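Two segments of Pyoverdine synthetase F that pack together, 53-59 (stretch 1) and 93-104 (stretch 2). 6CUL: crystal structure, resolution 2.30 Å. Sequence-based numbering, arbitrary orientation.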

# COMPACT_ATOMS: atom_id res chain seq x y z
N TYR A 53 -17.77 0.24 -7.80
CA TYR A 53 -17.43 0.61 -6.45
C TYR A 53 -17.55 2.10 -6.12
O TYR A 53 -17.53 2.93 -6.95
N GLU A 54 -17.71 2.40 -4.87
CA GLU A 54 -17.66 3.77 -4.47
C GLU A 54 -16.60 3.82 -3.41
O GLU A 54 -16.71 3.10 -2.45
N LEU A 55 -15.59 4.66 -3.54
CA LEU A 55 -14.60 4.69 -2.51
C LEU A 55 -15.27 5.46 -1.34
O LEU A 55 -15.74 6.57 -1.48
N VAL A 56 -15.33 4.85 -0.17
CA VAL A 56 -16.03 5.52 0.90
C VAL A 56 -15.17 6.20 1.94
O VAL A 56 -15.48 7.26 2.33
N GLY A 57 -14.09 5.61 2.34
CA GLY A 57 -13.23 6.27 3.28
C GLY A 57 -11.79 6.05 3.00
O GLY A 57 -11.42 5.04 2.52
N VAL A 58 -10.96 7.01 3.33
CA VAL A 58 -9.53 6.85 3.10
C VAL A 58 -8.82 6.98 4.44
O VAL A 58 -8.33 8.01 4.79
N ILE A 59 -8.81 5.91 5.17
CA ILE A 59 -8.22 5.80 6.45
C ILE A 59 -6.68 5.78 6.47
O ILE A 59 -6.07 5.28 5.62
N GLN A 93 -10.21 15.01 -7.19
CA GLN A 93 -11.62 14.65 -7.05
C GLN A 93 -11.86 13.17 -7.31
O GLN A 93 -11.38 12.66 -8.27
N VAL A 94 -12.59 12.47 -6.46
CA VAL A 94 -12.89 11.10 -6.78
C VAL A 94 -14.38 10.99 -6.90
O VAL A 94 -15.04 11.23 -5.92
N GLN A 95 -14.90 10.63 -8.07
CA GLN A 95 -16.32 10.45 -8.28
C GLN A 95 -17.10 11.63 -7.80
O GLN A 95 -17.96 11.47 -6.99
N GLY A 96 -16.73 12.83 -8.20
CA GLY A 96 -17.46 13.96 -7.68
C GLY A 96 -17.46 14.12 -6.17
O GLY A 96 -18.46 14.45 -5.63
N LYS A 97 -16.35 13.82 -5.50
CA LYS A 97 -16.18 13.99 -4.08
C LYS A 97 -14.75 14.50 -3.99
O LYS A 97 -13.88 13.96 -4.64
N THR A 98 -14.50 15.52 -3.19
CA THR A 98 -13.18 16.05 -2.98
C THR A 98 -12.43 14.91 -2.33
O THR A 98 -12.89 14.41 -1.38
N LEU A 99 -11.28 14.51 -2.84
CA LEU A 99 -10.59 13.37 -2.25
C LEU A 99 -10.14 13.58 -0.83
O LEU A 99 -10.25 12.66 -0.04
N ASN A 100 -9.67 14.78 -0.56
CA ASN A 100 -9.22 15.17 0.79
C ASN A 100 -10.30 15.10 1.86
O ASN A 100 -10.03 14.77 2.97
N ASP A 101 -11.52 15.31 1.47
CA ASP A 101 -12.61 15.16 2.33
C ASP A 101 -12.76 13.72 2.78
O ASP A 101 -13.44 13.53 3.68
N LEU A 102 -12.19 12.74 2.16
CA LEU A 102 -12.33 11.39 2.67
C LEU A 102 -11.27 10.87 3.63
O LEU A 102 -11.35 9.78 3.99
N LEU A 103 -10.30 11.65 3.99
CA LEU A 103 -9.31 11.19 4.89
C LEU A 103 -9.84 10.92 6.30
O LEU A 103 -10.57 11.75 6.82
N LEU A 104 -9.47 9.80 6.88
CA LEU A 104 -9.84 9.39 8.23
C LEU A 104 -8.66 8.89 9.01
O LEU A 104 -7.88 8.16 8.49

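What holds the two backbones close enough for their side chains to mesh? Val 58 and Ile 59 run parallel to Leu 103 and Leu 104 as neighbouring strands. Val 58 N donates to Leu 102 O at 2.9 Å, and Leu 104 N returns a bond to Val 58 O at 3.0 Å, so Val 58 is gripped through both its backbone polar atoms.

Which bumps fill the hollow beside Val 58? Its chi1 is t, and its two methyls part ways: CG1 lies 3.8 Å from Leu 103 CD2, on the sheet face these residues share, while CG2 sits 4.0 Å from Leu 102 CB and 4.4 Å from Leu 99 CD1. Leu 55, with rotamer t, p, starts sideways, but its end comes nearer. Its CD2 nestles among three methyls, 4.2 Å from Leu 102 CD1, 4.4 Å from Leu 99 CD1 and 4.4 Å from Val 94 CG2. Leu 102 (m, t) points toward stretch 1, and its other methyl, CD2, comes within 3.2 Å of Val 56 O; the CA-to-CB bond of Val 56 points away from stretch 2.

How is the other face of the sheet filled? Ile 59 (m, t) and Leu 104 (m, t) lie there side by side, with Ile 59 CG1 3.8 Å from Leu 104 CB. Gly 57 offers no side chain, and Leu 104 CD1 occupies space close to where a beta carbon would stand.

Where does charge enter this largely apolar contact? Lys 97 points toward stretch 1 and reaches out in an extended m, t, t, t conformation. Its NZ forms a salt bridge with Glu 54 OE2, modelled at a very short 2.4 Å; the carboxylate oxygen also crowds Lys 97 CE, so its position is less certain. A weak hydrogen bond links Lys 97 NZ to Leu 55 O at 3.4 Å.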

# COMPACT_ATOMS: atom_id res chain seq x y z
CB TYR A 53 -15.98 0.23 -6.21
CG TYR A 53 -15.60 -1.21 -6.24
CD1 TYR A 53 -15.93 -2.02 -5.24
CD2 TYR A 53 -14.83 -1.74 -7.25
CE1 TYR A 53 -15.56 -3.32 -5.24
CE2 TYR A 53 -14.46 -3.07 -7.25
CZ TYR A 53 -14.84 -3.85 -6.23
OH TYR A 53 -14.52 -5.13 -6.16
CB GLU A 54 -18.97 4.25 -3.91
CG GLU A 54 -18.99 5.75 -3.86
CD GLU A 54 -20.09 6.28 -3.04
OE1 GLU A 54 -20.87 5.55 -2.59
OE2 GLU A 54 -20.17 7.42 -2.86
CB LEU A 55 -13.36 5.36 -3.03
CG LEU A 55 -12.26 5.65 -2.02
CD1 LEU A 55 -11.58 4.42 -1.52
CD2 LEU A 55 -11.27 6.61 -2.61
CB VAL A 56 -17.13 4.63 1.50
CG1 VAL A 56 -18.15 4.32 0.45
CG2 VAL A 56 -16.57 3.38 2.11
CB VAL A 58 -8.95 7.88 2.08
CG1 VAL A 58 -7.46 7.69 1.92
CG2 VAL A 58 -9.60 7.78 0.72
CB ILE A 59 -8.83 4.57 7.15
CG1 ILE A 59 -10.36 4.59 7.03
CG2 ILE A 59 -8.43 4.50 8.60
CD1 ILE A 59 -11.03 3.28 7.08
CB GLN A 93 -12.47 15.40 -8.05
CG GLN A 93 -11.94 16.75 -8.48
CD GLN A 93 -10.74 16.66 -9.39
OE1 GLN A 93 -10.00 15.68 -9.37
NE2 GLN A 93 -10.53 17.69 -10.17
CB VAL A 94 -12.48 10.09 -5.69
CG1 VAL A 94 -12.96 10.53 -4.34
CG2 VAL A 94 -13.03 8.72 -6.01
CB GLN A 95 -16.84 9.19 -7.62
CG GLN A 95 -18.24 8.81 -8.10
CD GLN A 95 -19.37 9.30 -7.21
OE1 GLN A 95 -19.16 9.89 -6.17
NE2 GLN A 95 -20.59 9.07 -7.67
CB LYS A 97 -16.23 12.68 -3.31
CG LYS A 97 -17.44 11.81 -3.47
CD LYS A 97 -17.35 10.63 -2.50
CE LYS A 97 -18.40 9.57 -2.73
NZ LYS A 97 -18.51 8.62 -1.60
CB THR A 98 -13.25 17.24 -2.03
OG1 THR A 98 -14.08 18.24 -2.57
CG2 THR A 98 -11.98 17.79 -1.81
CB LEU A 99 -9.44 12.89 -3.10
CG LEU A 99 -8.57 11.84 -2.51
CD1 LEU A 99 -9.07 10.44 -2.71
CD2 LEU A 99 -7.27 11.92 -3.16
CB ASN A 100 -8.57 16.51 0.76
CG ASN A 100 -7.23 16.45 0.16
OD1 ASN A 100 -6.36 15.88 0.74
ND2 ASN A 100 -7.06 16.98 -1.03
CB ASP A 101 -13.87 15.67 1.68
CG ASP A 101 -13.79 17.11 1.25
OD1 ASP A 101 -12.89 17.86 1.54
OD2 ASP A 101 -14.65 17.50 0.55
CB LEU A 102 -12.46 10.39 1.54
CG LEU A 102 -13.52 10.57 0.51
CD1 LEU A 102 -13.19 9.78 -0.72
CD2 LEU A 102 -14.84 10.18 1.06
CB LEU A 103 -8.24 12.25 4.96
CG LEU A 103 -7.37 12.39 3.73
CD1 LEU A 103 -6.30 13.41 3.96
CD2 LEU A 103 -6.78 11.08 3.39
CB LEU A 104 -10.79 8.22 8.19
CG LEU A 104 -12.19 8.50 7.80
CD1 LEU A 104 -13.03 7.27 7.88
CD2 LEU A 104 -12.69 9.51 8.75